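Local coordinates for protein HTH-type transcriptional regulator AscG (PDB 3BRQ) that represses the asc operon as a sequence-specific DNA-binding transcription factor of the LacI family, at residues 71-74 against 80-83; 65-70 against 94-99; 222-225 against 229-232; 214-219 against 244-249; 159-164 against 170-175. All coordinates share one frame; numbering follows the deposited sequence.

Contact 1: 71-74 against 80-83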
loop_
_atom_site.group_PDB
_atom_site.type_symbol
_atom_site.label_atom_id
_atom_site.label_comp_id
_atom_site.label_asym_id
_atom_site.label_seq_id
_atom_site.Cartn_x
_atom_site.Cartn_y
_atom_site.Cartn_z
ATOM N N GLN B 71 -15.128 -19.578 -7.800
ATOM C CA GLN B 71 -15.636 -20.327 -8.965
ATOM C C GLN B 71 -15.124 -19.849 -10.295
ATOM O O GLN B 71 -14.860 -20.670 -11.174
ATOM C CB GLN B 71 -17.154 -20.289 -9.026
ATOM C CG GLN B 71 -17.707 -21.336 -9.984
ATOM C CD GLN B 71 -17.301 -22.763 -9.587
ATOM O OE1 GLN B 71 -17.549 -23.189 -8.455
ATOM N NE2 GLN B 71 -16.690 -23.506 -10.525
ATOM N N TYR B 72 -15.070 -18.533 -10.476
ATOM C CA TYR B 72 -14.491 -17.956 -11.670
ATOM C C TYR B 72 -13.108 -18.532 -11.891
ATOM O O TYR B 72 -12.814 -19.016 -12.975
ATOM C CB TYR B 72 -14.441 -16.433 -11.572
ATOM C CG TYR B 72 -13.824 -15.726 -12.769
ATOM C CD1 TYR B 72 -14.374 -15.863 -14.057
ATOM C CD2 TYR B 72 -12.693 -14.936 -12.625
ATOM C CE1 TYR B 72 -13.805 -15.211 -15.166
ATOM C CE2 TYR B 72 -12.116 -14.274 -13.745
ATOM C CZ TYR B 72 -12.688 -14.424 -15.007
ATOM O OH TYR B 72 -12.120 -13.792 -16.126
ATOM N N LEU B 73 -12.246 -18.475 -10.890
ATOM C CA LEU B 73 -10.870 -18.957 -11.073
ATOM C C LEU B 73 -10.755 -20.428 -11.385
ATOM O O LEU B 73 -9.938 -20.818 -12.207
ATOM C CB LEU B 73 -9.954 -18.601 -9.890
ATOM C CG LEU B 73 -9.527 -17.146 -9.697
ATOM C CD1 LEU B 73 -8.667 -17.056 -8.455
ATOM C CD2 LEU B 73 -8.763 -16.562 -10.929
ATOM N N LEU B 74 -11.579 -21.233 -10.748
ATOM C CA LEU B 74 -11.652 -22.646 -11.094
ATOM C C LEU B 74 -12.067 -22.913 -12.559
ATOM O O LEU B 74 -11.494 -23.797 -13.240
ATOM C CB LEU B 74 -12.618 -23.334 -10.139
ATOM C CG LEU B 74 -12.057 -23.244 -8.739
ATOM C CD1 LEU B 74 -12.998 -24.011 -7.785
ATOM C CD2 LEU B 74 -10.591 -23.820 -8.712
ATOM N N ALA B 80 -5.047 -24.661 -7.867
ATOM C CA ALA B 80 -5.195 -24.431 -6.431
ATOM C C ALA B 80 -5.653 -22.996 -6.181
ATOM O O ALA B 80 -5.302 -22.074 -6.956
ATOM C CB ALA B 80 -3.866 -24.636 -5.736
ATOM N N ILE B 81 -6.376 -22.784 -5.070
ATOM C CA ILE B 81 -6.845 -21.421 -4.749
ATOM C C ILE B 81 -6.393 -20.979 -3.346
ATOM O O ILE B 81 -6.462 -21.757 -2.383
ATOM C CB ILE B 81 -8.389 -21.347 -4.871
ATOM C CG1 ILE B 81 -8.847 -21.855 -6.248
ATOM C CG2 ILE B 81 -8.953 -19.890 -4.601
ATOM C CD1 ILE B 81 -8.625 -20.778 -7.321
HETATM N N MSE B 82 -5.927 -19.745 -3.222
HETATM C CA MSE B 82 -5.780 -19.120 -1.890
HETATM C C MSE B 82 -6.878 -18.083 -1.782
HETATM O O MSE B 82 -6.892 -17.139 -2.562
HETATM C CB MSE B 82 -4.432 -18.412 -1.718
HETATM C CG MSE B 82 -4.292 -17.747 -0.279
HETATM SE SE MSE B 82 -3.099 -16.236 -0.232
HETATM C CE MSE B 82 -4.320 -14.942 -1.125
ATOM N N ILE B 83 -7.798 -18.241 -0.816
ATOM C CA ILE B 83 -8.824 -17.197 -0.619
ATOM C C ILE B 83 -8.433 -16.311 0.585
ATOM O O ILE B 83 -8.125 -16.816 1.643
ATOM C CB ILE B 83 -10.262 -17.792 -0.541
ATOM C CG1 ILE B 83 -11.308 -16.776 -0.059
ATOM C CG2 ILE B 83 -10.341 -18.956 0.411
ATOM C CD1 ILE B 83 -11.699 -15.757 -1.159
#
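Ile81 points from strand 80-84 toward helix 63-75 and meets Leu73 and Leu74. With chi1 at -53°, CG1 stands beside the backbone N, and this longer branch reaches the helix. CG1 lies 3.6 Å from CD2 of Leu74. The tip, CD1, goes further in and settles between the two leucines. It is 3.6 Å from CB of Leu73 and 3.9 Å from CD2 of Leu74. CD1 of Leu73 also borders it, 3.9 Å from Ile81 CD1. Both leucines cross the isoleucine at a slant. The contact is wholly apolar and buried. Ile104 of the neighbouring strand lies against Ile81, and Val25 of strand 21-27 lies against Leu73. Leu73 also packs on Leu55 of the second subunit, so the contact borders the dimer interface. Met82, next in the strand, faces helix 255-270 on the other side of the sheet. This is the packing of a beta-alpha-beta crossover, here from strand 53-60 through helix 63-75 to strand 80-84, in a Rossmann-like parallel sheet.

Contact 2: 65-70 against 94-99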
loop_
_atom_site.group_PDB
_atom_site.type_symbol
_atom_site.label_atom_id
_atom_site.label_comp_id
_atom_site.label_asym_id
_atom_site.label_seq_id
_atom_site.Cartn_x
_atom_site.Cartn_y
_atom_site.Cartn_z
ATOM N N GLU B 65 -19.793 -12.221 -3.776
ATOM C CA GLU B 65 -18.814 -11.992 -4.835
ATOM C C GLU B 65 -17.457 -12.714 -4.559
ATOM O O GLU B 65 -16.755 -13.100 -5.494
ATOM C CB GLU B 65 -18.583 -10.499 -5.000
ATOM C CG GLU B 65 -19.649 -9.771 -5.861
ATOM C CD GLU B 65 -19.742 -8.266 -5.603
ATOM O OE1 GLU B 65 -19.469 -7.747 -4.488
ATOM O OE2 GLU B 65 -20.137 -7.580 -6.535
ATOM N N GLU B 66 -17.090 -12.876 -3.277
ATOM C CA GLU B 66 -15.908 -13.658 -2.936
ATOM C C GLU B 66 -16.080 -15.086 -3.397
ATOM O O GLU B 66 -15.186 -15.620 -4.022
ATOM C CB GLU B 66 -15.593 -13.584 -1.437
ATOM C CG GLU B 66 -15.131 -12.189 -0.956
ATOM C CD GLU B 66 -15.130 -12.060 0.568
ATOM O OE1 GLU B 66 -15.769 -12.923 1.254
ATOM O OE2 GLU B 66 -14.529 -11.094 1.100
ATOM N N ARG B 67 -17.248 -15.677 -3.121
ATOM C CA ARG B 67 -17.595 -16.988 -3.631
ATOM C C ARG B 67 -17.579 -17.099 -5.186
ATOM O O ARG B 67 -16.992 -18.044 -5.743
ATOM C CB ARG B 67 -18.951 -17.353 -3.060
ATOM C CG ARG B 67 -19.512 -18.663 -3.474
ATOM C CD ARG B 67 -21.028 -18.632 -3.206
ATOM N NE ARG B 67 -21.274 -18.959 -1.823
ATOM C CZ ARG B 67 -21.751 -18.154 -0.873
ATOM N NH1 ARG B 67 -22.102 -16.892 -1.106
ATOM N NH2 ARG B 67 -21.892 -18.655 0.351
ATOM N N GLN B 68 -18.169 -16.114 -5.871
ATOM C CA GLN B 68 -18.184 -16.134 -7.320
ATOM C C GLN B 68 -16.771 -16.032 -7.897
ATOM O O GLN B 68 -16.495 -16.585 -8.957
ATOM C CB GLN B 68 -19.016 -14.979 -7.897
ATOM C CG GLN B 68 -20.514 -15.184 -7.693
ATOM C CD GLN B 68 -21.307 -13.930 -8.049
ATOM O OE1 GLN B 68 -20.736 -12.941 -8.571
ATOM N NE2 GLN B 68 -22.629 -13.952 -7.765
ATOM N N ALA B 69 -15.899 -15.302 -7.227
ATOM C CA ALA B 69 -14.489 -15.112 -7.718
ATOM C C ALA B 69 -13.697 -16.432 -7.601
ATOM O O ALA B 69 -12.869 -16.767 -8.453
ATOM C CB ALA B 69 -13.807 -14.023 -6.894
ATOM N N ILE B 70 -14.013 -17.222 -6.554
ATOM C CA ILE B 70 -13.416 -18.531 -6.387
ATOM C C ILE B 70 -13.823 -19.424 -7.567
ATOM O O ILE B 70 -12.968 -19.946 -8.260
ATOM C CB ILE B 70 -13.779 -19.188 -4.985
ATOM C CG1 ILE B 70 -13.043 -18.449 -3.844
ATOM C CG2 ILE B 70 -13.466 -20.754 -4.989
ATOM C CD1 ILE B 70 -13.682 -18.629 -2.435
ATOM N N ASP B 94 -15.797 -23.418 4.824
ATOM C CA ASP B 94 -15.720 -24.867 4.947
ATOM C C ASP B 94 -16.558 -25.540 3.828
ATOM O O ASP B 94 -16.160 -26.553 3.244
ATOM C CB ASP B 94 -16.196 -25.340 6.349
ATOM C CG ASP B 94 -15.085 -25.286 7.414
ATOM O OD1 ASP B 94 -13.944 -25.719 7.125
ATOM O OD2 ASP B 94 -15.367 -24.830 8.561
ATOM N N ASP B 95 -17.712 -24.960 3.514
ATOM C CA ASP B 95 -18.583 -25.561 2.500
ATOM C C ASP B 95 -17.923 -25.473 1.141
ATOM O O ASP B 95 -17.955 -26.428 0.358
ATOM C CB ASP B 95 -19.936 -24.864 2.474
ATOM C CG ASP B 95 -20.847 -25.282 3.641
ATOM O OD1 ASP B 95 -20.566 -26.279 4.317
ATOM O OD2 ASP B 95 -21.864 -24.588 3.855
ATOM N N ILE B 96 -17.273 -24.346 0.867
ATOM C CA ILE B 96 -16.560 -24.220 -0.397
ATOM C C ILE B 96 -15.533 -25.328 -0.527
ATOM O O ILE B 96 -15.509 -26.024 -1.546
ATOM C CB ILE B 96 -15.996 -22.791 -0.607
ATOM C CG1 ILE B 96 -17.135 -21.841 -0.977
ATOM C CG2 ILE B 96 -14.980 -22.714 -1.775
ATOM C CD1 ILE B 96 -16.982 -20.472 -0.427
ATOM N N ILE B 97 -14.720 -25.526 0.511
ATOM C CA ILE B 97 -13.592 -26.451 0.455
ATOM C C ILE B 97 -14.063 -27.868 0.199
ATOM O O ILE B 97 -13.466 -28.610 -0.618
ATOM C CB ILE B 97 -12.711 -26.372 1.722
ATOM C CG1 ILE B 97 -11.936 -25.035 1.735
ATOM C CG2 ILE B 97 -11.725 -27.537 1.742
ATOM C CD1 ILE B 97 -11.303 -24.679 3.069
ATOM N N ASP B 98 -15.156 -28.217 0.874
ATOM C CA ASP B 98 -15.764 -29.545 0.764
ATOM C C ASP B 98 -16.377 -29.785 -0.642
ATOM O O ASP B 98 -16.302 -30.901 -1.179
ATOM C CB ASP B 98 -16.881 -29.672 1.809
ATOM C CG ASP B 98 -16.363 -29.778 3.228
ATOM O OD1 ASP B 98 -15.142 -30.003 3.430
ATOM O OD2 ASP B 98 -17.198 -29.662 4.165
ATOM N N ALA B 99 -16.983 -28.735 -1.217
ATOM C CA ALA B 99 -17.612 -28.820 -2.545
ATOM C C ALA B 99 -16.633 -28.893 -3.721
ATOM O O ALA B 99 -17.060 -28.930 -4.880
ATOM C CB ALA B 99 -18.573 -27.634 -2.754
#
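Arg67 NH2 makes a salt bridge with OE2 of Glu92, which lies one turn before Ile96 on helix 90-98. Helix 63-75 and helix 90-98 lie side by side on one face of the parallel sheet of a Rossmann-like alpha/beta subdomain. The aliphatic part of the same arginine passes Ile96, with Arg67 CG 4.4 Å from Ile96 CD1. Polar and apolar links thus join the same two helices. Ile70 rests on Val25 of strand 21-27 and Ile96 on Ile104 of strand 104-107, so both isoleucines also face the sheet. Glu66, one residue before Arg67, turns to the end of the sheet, where OE2 bonds to Thr27 OG1 and the backbone N of Arg86 and Phe87, and OE1 to Leu88 N. The backbones stay apart, with CA of Arg67 and CA of Ile96 8.0 Å from each other. Between them Ile70 and Ile96 reach out tip to tip. In both residues CG2 is anti to the backbone N, and Ile70 CG2 meets Ile96 CG2 at 4.1 Å.

Contact 3: 222-225 against 229-232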
loop_
_atom_site.group_PDB
_atom_site.type_symbol
_atom_site.label_atom_id
_atom_site.label_comp_id
_atom_site.label_asym_id
_atom_site.label_seq_id
_atom_site.Cartn_x
_atom_site.Cartn_y
_atom_site.Cartn_z
ATOM N N ARG B 222 -3.121 19.401 19.542
ATOM C CA ARG B 222 -3.839 19.841 20.714
ATOM C C ARG B 222 -2.877 20.078 21.883
ATOM O O ARG B 222 -3.328 20.285 23.004
ATOM C CB ARG B 222 -4.988 18.876 21.091
ATOM C CG ARG B 222 -6.105 18.788 20.044
ATOM C CD ARG B 222 -6.577 20.167 19.572
ATOM N NE ARG B 222 -7.392 20.864 20.568
ATOM C CZ ARG B 222 -8.669 21.214 20.394
ATOM N NH1 ARG B 222 -9.290 20.935 19.245
ATOM N NH2 ARG B 222 -9.334 21.846 21.368
ATOM N N GLY B 223 -1.568 20.071 21.598
ATOM C CA GLY B 223 -0.519 20.195 22.630
ATOM C C GLY B 223 -0.502 19.054 23.646
ATOM O O GLY B 223 -0.182 19.258 24.824
ATOM N N VAL B 224 -0.832 17.843 23.195
ATOM C CA VAL B 224 -0.781 16.657 24.082
ATOM C C VAL B 224 0.458 15.854 23.741
ATOM O O VAL B 224 0.546 15.289 22.653
ATOM C CB VAL B 224 -2.040 15.757 23.961
ATOM C CG1 VAL B 224 -1.968 14.572 24.944
ATOM C CG2 VAL B 224 -3.304 16.548 24.238
ATOM N N ALA B 225 1.399 15.782 24.686
ATOM C CA ALA B 225 2.682 15.117 24.462
ATOM C C ALA B 225 2.582 13.615 24.285
ATOM O O ALA B 225 1.968 12.914 25.117
ATOM C CB ALA B 225 3.680 15.446 25.588
ATOM N N GLN B 229 2.434 12.326 27.750
ATOM C CA GLN B 229 1.082 12.408 28.251
ATOM C C GLN B 229 0.253 11.274 27.681
ATOM O O GLN B 229 -0.526 10.648 28.409
ATOM C CB GLN B 229 0.503 13.781 27.930
ATOM C CG GLN B 229 0.852 14.848 28.959
ATOM C CD GLN B 229 0.611 16.293 28.471
ATOM O OE1 GLN B 229 0.767 16.626 27.301
ATOM N NE2 GLN B 229 0.291 17.157 29.402
ATOM N N VAL B 230 0.424 10.984 26.392
ATOM C CA VAL B 230 -0.276 9.802 25.802
ATOM C C VAL B 230 0.707 8.940 24.998
ATOM O O VAL B 230 1.322 9.417 24.044
ATOM C CB VAL B 230 -1.481 10.228 24.916
ATOM C CG1 VAL B 230 -2.080 9.018 24.146
ATOM C CG2 VAL B 230 -2.500 10.896 25.721
ATOM N N SER B 231 0.861 7.698 25.419
ATOM C CA SER B 231 1.609 6.690 24.673
ATOM C C SER B 231 0.744 6.148 23.522
ATOM O O SER B 231 -0.460 5.933 23.707
ATOM C CB SER B 231 2.028 5.552 25.608
ATOM O OG SER B 231 3.189 5.924 26.372
ATOM N N VAL B 232 1.357 5.956 22.346
ATOM C CA VAL B 232 0.645 5.450 21.161
ATOM C C VAL B 232 1.270 4.145 20.587
ATOM O O VAL B 232 2.507 4.017 20.431
ATOM C CB VAL B 232 0.556 6.583 20.057
ATOM C CG1 VAL B 232 -0.231 6.138 18.786
ATOM C CG2 VAL B 232 -0.036 7.854 20.636
#
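The side-chain amide of Gln229 and the peptide carbonyl of Ala225 are the flat groups here. OE1 of Gln229 takes the N-H of Ala225 in the plane of its own amide, at 2.8 Å from Ala225 N. The bond is nearly straight, 169° at the hydrogen. Alongside it, CB of Ala225 and CA of Val224 each lie 3.6 Å from Gln229 OE1. The Ala225 carbonyl in turn holds two donors. Val230 N approaches its oxygen almost end-on, 2.8 Å from Ala225 O. Gln229 N is 2.7 Å from the same Ala225 O but stands 42° out of the carbonyl plane and makes a more bent bond. Ala225 is therefore gripped through both its N and its O. The contact closes the turn between helix 209-221 and strand 231-235 of the alpha/beta subdomain. The helix ends in a Schellman motif, with Gly223 as the C-prime residue at positive phi. A small apolar contact accompanies the polar links. Val224 has CG1 anti to the backbone N (chi1 -178°), and this methyl lies 3.8 Å from CG2 of Val230. The same CG1 of Val224 is 4.0 Å from CB of Gln229. Both valines also touch Leu219 of the helix. Gln229 is exposed, while Val230 is buried and packs on Leu204 of the adjoining strand.

Contact 4: 214-219 against 244-249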
loop_
_atom_site.group_PDB
_atom_site.type_symbol
_atom_site.label_atom_id
_atom_site.label_comp_id
_atom_site.label_asym_id
_atom_site.label_seq_id
_atom_site.Cartn_x
_atom_site.Cartn_y
_atom_site.Cartn_z
ATOM N N GLY B 214 -2.462 9.511 12.272
ATOM C CA GLY B 214 -3.423 10.589 12.305
ATOM C C GLY B 214 -3.588 11.051 13.722
ATOM O O GLY B 214 -3.720 12.263 13.998
ATOM N N ALA B 215 -3.652 10.078 14.636
ATOM C CA ALA B 215 -3.926 10.369 16.026
ATOM C C ALA B 215 -2.748 11.112 16.716
ATOM O O ALA B 215 -2.946 12.123 17.349
ATOM C CB ALA B 215 -4.337 9.015 16.796
HETATM N N MSE B 216 -1.508 10.669 16.503
HETATM C CA MSE B 216 -0.365 11.458 16.931
HETATM C C MSE B 216 -0.404 12.910 16.390
HETATM O O MSE B 216 0.069 13.844 17.057
HETATM C CB MSE B 216 0.952 10.800 16.534
HETATM C CG MSE B 216 1.273 9.607 17.359
HETATM SE SE MSE B 216 2.970 8.804 17.124
HETATM C CE MSE B 216 3.098 8.734 15.190
ATOM N N LYS B 217 -0.976 13.119 15.215
ATOM C CA LYS B 217 -0.987 14.489 14.638
ATOM C C LYS B 217 -1.980 15.345 15.430
ATOM O O LYS B 217 -1.694 16.441 15.890
ATOM C CB LYS B 217 -1.312 14.467 13.120
ATOM C CG LYS B 217 -1.450 15.837 12.463
ATOM C CD LYS B 217 -0.086 16.475 12.218
ATOM C CE LYS B 217 -0.193 17.817 11.513
ATOM N NZ LYS B 217 1.195 18.422 11.386
ATOM N N ALA B 218 -3.143 14.787 15.660
ATOM C CA ALA B 218 -4.199 15.547 16.329
ATOM C C ALA B 218 -3.773 15.815 17.785
ATOM O O ALA B 218 -4.068 16.886 18.344
ATOM C CB ALA B 218 -5.514 14.810 16.216
ATOM N N LEU B 219 -3.025 14.882 18.363
ATOM C CA LEU B 219 -2.565 15.025 19.722
ATOM C C LEU B 219 -1.507 16.149 19.808
ATOM O O LEU B 219 -1.575 17.016 20.684
ATOM C CB LEU B 219 -2.016 13.679 20.266
ATOM C CG LEU B 219 -2.997 12.559 20.647
ATOM C CD1 LEU B 219 -2.252 11.251 20.869
ATOM C CD2 LEU B 219 -3.769 12.957 21.912
ATOM N N THR B 244 8.309 8.325 11.916
ATOM C CA THR B 244 7.421 9.331 12.447
ATOM C C THR B 244 8.089 10.038 13.649
ATOM O O THR B 244 9.099 9.579 14.202
ATOM C CB THR B 244 6.036 8.748 12.821
ATOM O OG1 THR B 244 6.217 7.726 13.781
ATOM C CG2 THR B 244 5.402 8.120 11.603
ATOM N N VAL B 245 7.520 11.176 14.027
ATOM C CA VAL B 245 8.089 12.039 15.037
ATOM C C VAL B 245 6.987 12.127 16.088
ATOM O O VAL B 245 6.001 12.834 15.857
ATOM C CB VAL B 245 8.337 13.446 14.438
ATOM C CG1 VAL B 245 8.521 14.475 15.525
ATOM C CG2 VAL B 245 9.539 13.446 13.445
ATOM N N PRO B 246 7.068 11.335 17.179
ATOM C CA PRO B 246 8.055 10.317 17.582
ATOM C C PRO B 246 7.835 9.002 16.822
ATOM O O PRO B 246 6.706 8.753 16.299
ATOM C CB PRO B 246 7.742 10.074 19.042
ATOM C CG PRO B 246 6.198 10.312 19.089
ATOM C CD PRO B 246 5.909 11.388 18.105
ATOM N N ALA B 247 8.895 8.184 16.755
ATOM C CA ALA B 247 8.869 6.910 16.101
ATOM C C ALA B 247 7.719 6.049 16.662
ATOM O O ALA B 247 7.553 5.931 17.890
ATOM C CB ALA B 247 10.202 6.168 16.289
ATOM N N LEU B 248 6.987 5.403 15.749
ATOM C CA LEU B 248 5.741 4.755 16.123
ATOM C C LEU B 248 5.923 3.288 16.547
ATOM O O LEU B 248 6.291 2.458 15.735
ATOM C CB LEU B 248 4.733 4.899 14.963
ATOM C CG LEU B 248 3.476 4.034 14.960
ATOM C CD1 LEU B 248 2.548 4.428 16.197
ATOM C CD2 LEU B 248 2.704 4.138 13.691
ATOM N N SER B 249 5.641 2.963 17.810
ATOM C CA SER B 249 5.579 1.548 18.251
ATOM C C SER B 249 4.441 0.855 17.514
ATOM O O SER B 249 3.347 1.405 17.396
ATOM C CB SER B 249 5.304 1.417 19.750
ATOM O OG SER B 249 6.206 2.126 20.567
#
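Helix 209-221 meets the loop that leads into strand 249-252, close to the dimer interface. The link is one side chain, Met216, present as selenomethionine. It runs into the loop and bends at its last torsion (chi3 -46°), which brings CE to Thr244 and Leu248. CE is 3.6 Å from OG1 of Thr244 and 4.2 Å from CB of Leu248. SE slides past the Pro246 ring, 4.0 Å from Pro246 CD. The loop is shaped by a cis peptide bond before Pro246 and by Thr244 OG1, which donates to Pro246 O at 2.8 Å. A valine at Thr244 would lack this hydroxyl and would probably leave Pro246 O without its side-chain donor and the cis-proline turn less firmly held. Thr244 O also accepts a hydrogen bond from Lys217 NZ of the second subunit. Met216 further touches Val232 of strand 231-235. This is a helix packed on the loop between parallel strands 231-235 and 249-252, in the C-terminal alpha/beta subdomain of a periplasmic-binding-protein-like core, as in other LacI-family repressors.

Contact 5: 159-164 against 170-175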
loop_
_atom_site.group_PDB
_atom_site.type_symbol
_atom_site.label_atom_id
_atom_site.label_comp_id
_atom_site.label_asym_id
_atom_site.label_seq_id
_atom_site.Cartn_x
_atom_site.Cartn_y
_atom_site.Cartn_z
ATOM N N ALA B 159 -11.736 -7.043 20.315
ATOM C CA ALA B 159 -12.040 -8.110 21.316
ATOM C C ALA B 159 -10.817 -8.323 22.240
ATOM O O ALA B 159 -10.973 -8.502 23.424
ATOM C CB ALA B 159 -12.375 -9.402 20.581
ATOM N N GLY B 160 -9.596 -8.211 21.686
ATOM C CA GLY B 160 -8.378 -8.419 22.471
ATOM C C GLY B 160 -8.141 -7.272 23.438
ATOM O O GLY B 160 -7.667 -7.478 24.534
ATOM N N TYR B 161 -8.412 -6.039 23.006
ATOM C CA TYR B 161 -8.502 -4.922 23.925
ATOM C C TYR B 161 -9.503 -5.169 25.092
ATOM O O TYR B 161 -9.132 -4.984 26.238
ATOM C CB TYR B 161 -8.851 -3.661 23.137
ATOM C CG TYR B 161 -9.241 -2.452 23.968
ATOM C CD1 TYR B 161 -8.265 -1.664 24.601
ATOM C CD2 TYR B 161 -10.578 -2.084 24.105
ATOM C CE1 TYR B 161 -8.629 -0.522 25.352
ATOM C CE2 TYR B 161 -10.951 -0.937 24.839
ATOM C CZ TYR B 161 -9.983 -0.186 25.473
ATOM O OH TYR B 161 -10.335 0.942 26.190
ATOM N N LYS B 162 -10.759 -5.483 24.829
ATOM C CA LYS B 162 -11.729 -5.645 25.933
ATOM C C LYS B 162 -11.286 -6.789 26.852
ATOM O O LYS B 162 -11.394 -6.681 28.090
ATOM C CB LYS B 162 -13.132 -5.957 25.382
ATOM C CG LYS B 162 -13.697 -4.794 24.511
ATOM C CD LYS B 162 -15.017 -5.177 23.873
ATOM C CE LYS B 162 -15.873 -3.959 23.482
ATOM N NZ LYS B 162 -17.010 -4.431 22.593
ATOM N N ASP B 163 -10.776 -7.874 26.262
ATOM C CA ASP B 163 -10.321 -9.037 27.107
ATOM C C ASP B 163 -9.146 -8.678 28.019
ATOM O O ASP B 163 -9.123 -9.099 29.168
ATOM C CB ASP B 163 -9.997 -10.261 26.241
ATOM C CG ASP B 163 -9.881 -11.598 27.068
ATOM O OD1 ASP B 163 -10.566 -11.799 28.115
ATOM O OD2 ASP B 163 -9.113 -12.473 26.615
ATOM N N ALA B 164 -8.159 -7.940 27.502
ATOM C CA ALA B 164 -7.028 -7.456 28.293
ATOM C C ALA B 164 -7.448 -6.562 29.460
ATOM O O ALA B 164 -6.984 -6.780 30.595
ATOM C CB ALA B 164 -5.963 -6.748 27.393
ATOM N N ILE B 170 -9.872 -4.177 34.989
ATOM C CA ILE B 170 -10.203 -2.807 34.539
ATOM C C ILE B 170 -11.560 -2.750 33.871
ATOM O O ILE B 170 -11.822 -3.467 32.911
ATOM C CB ILE B 170 -9.175 -2.234 33.521
ATOM C CG1 ILE B 170 -7.797 -2.172 34.163
ATOM C CG2 ILE B 170 -9.617 -0.854 33.087
ATOM C CD1 ILE B 170 -6.662 -1.810 33.225
ATOM N N ALA B 171 -12.416 -1.868 34.371
ATOM C CA ALA B 171 -13.776 -1.714 33.843
ATOM C C ALA B 171 -13.774 -1.242 32.381
ATOM O O ALA B 171 -12.996 -0.362 32.000
ATOM C CB ALA B 171 -14.550 -0.719 34.683
ATOM N N LEU B 172 -14.656 -1.805 31.581
ATOM C CA LEU B 172 -14.791 -1.348 30.214
ATOM C C LEU B 172 -15.593 -0.031 30.182
ATOM O O LEU B 172 -16.656 0.075 30.827
ATOM C CB LEU B 172 -15.430 -2.458 29.368
ATOM C CG LEU B 172 -15.670 -2.098 27.926
ATOM C CD1 LEU B 172 -14.328 -1.938 27.188
ATOM C CD2 LEU B 172 -16.554 -3.135 27.274
ATOM N N ASN B 173 -15.061 0.971 29.487
ATOM C CA ASN B 173 -15.784 2.235 29.262
ATOM C C ASN B 173 -15.814 2.543 27.779
ATOM O O ASN B 173 -14.764 2.899 27.185
ATOM C CB ASN B 173 -15.134 3.401 30.055
ATOM C CG ASN B 173 -15.888 4.769 29.873
ATOM O OD1 ASN B 173 -16.863 4.868 29.158
ATOM N ND2 ASN B 173 -15.401 5.795 30.521
ATOM N N GLU B 174 -16.968 2.378 27.135
ATOM C CA GLU B 174 -16.990 2.682 25.660
ATOM C C GLU B 174 -16.655 4.119 25.262
ATOM O O GLU B 174 -16.422 4.394 24.061
ATOM C CB GLU B 174 -18.273 2.221 24.964
ATOM C CG GLU B 174 -18.720 0.820 25.397
ATOM C CD GLU B 174 -18.510 -0.209 24.337
ATOM O OE1 GLU B 174 -18.034 0.141 23.231
ATOM O OE2 GLU B 174 -18.829 -1.389 24.616
ATOM N N LYS B 175 -16.612 5.046 26.230
ATOM C CA LYS B 175 -16.201 6.410 25.886
ATOM C C LYS B 175 -14.748 6.474 25.496
ATOM O O LYS B 175 -14.321 7.440 24.856
ATOM C CB LYS B 175 -16.550 7.434 26.987
ATOM C CG LYS B 175 -18.081 7.696 27.041
ATOM C CD LYS B 175 -18.492 8.685 28.177
ATOM C CE LYS B 175 -17.570 9.886 28.158
ATOM N NZ LYS B 175 -18.102 11.188 28.731
HETATM O O HOH W 1 -12.460 1.120 27.972
HETATM O O HOH W 2 -17.308 -1.647 21.219
#
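Lys162 and Tyr161 of helix 152-167 meet Leu172 and Glu174 on the loop leading to strand 177-178, in a beta-alpha-beta unit that starts from strand 142-145. The apolar contacts centre on Leu172. Its CD2 lies 3.9 Å from CE of Lys162, and its CD1 is 4.0 Å from CG of the same lysine. With chi1 at -63° and the rest of the chain extended, Lys162 runs across both methyls. Leu172 CD1 also approaches the Tyr161 ring obliquely, 4.2 Å from CE2. Charge plays a looser part: Lys162 NZ and Glu174 OE2 are 4.1 Å apart, too far for a salt bridge. Water joins these residues instead. Water 2 accepts from Lys162 NZ and donates to Glu174 OE1. Water 1 donates to Tyr161 OH at 2.8 Å and accepts from Asn173 N. Tyr161 OH is hydrogen-bonded to Ile142 O, and its ring stacks with Phe144, both in strand 142-145. An alanine in place of Lys162 would take away the chain across the Leu172 methyls and would probably leave Glu174 and its water without the nearby positive charge. An Asx turn follows: Asn173 OD1 accepts from Lys175 N at 2.9 Å, with the donor 57° above the carbonyl plane.

The five contacts fall into two alpha/beta subdomains. Contacts 1 and 2 share helix 63-75, with centres 8 Å apart, and touch through Ile83 and Ile70. They lie on one face of the parallel sheet that holds strand 80-84. Contacts 3 and 4 have centres 9 Å apart and lie beside the second sheet. They meet where helix 209-221 ends and beside strand 231-235. Contact 5 belongs to the same subdomain, about 21 Å from contact 3 between centres. Along the chain, contact 2 encloses contact 1, contact 5 follows, and contact 4 encloses contact 3. Contacts 1 and 4, about 40 Å apart between centres, both touch the second subunit, so both subdomains take part in the dimer.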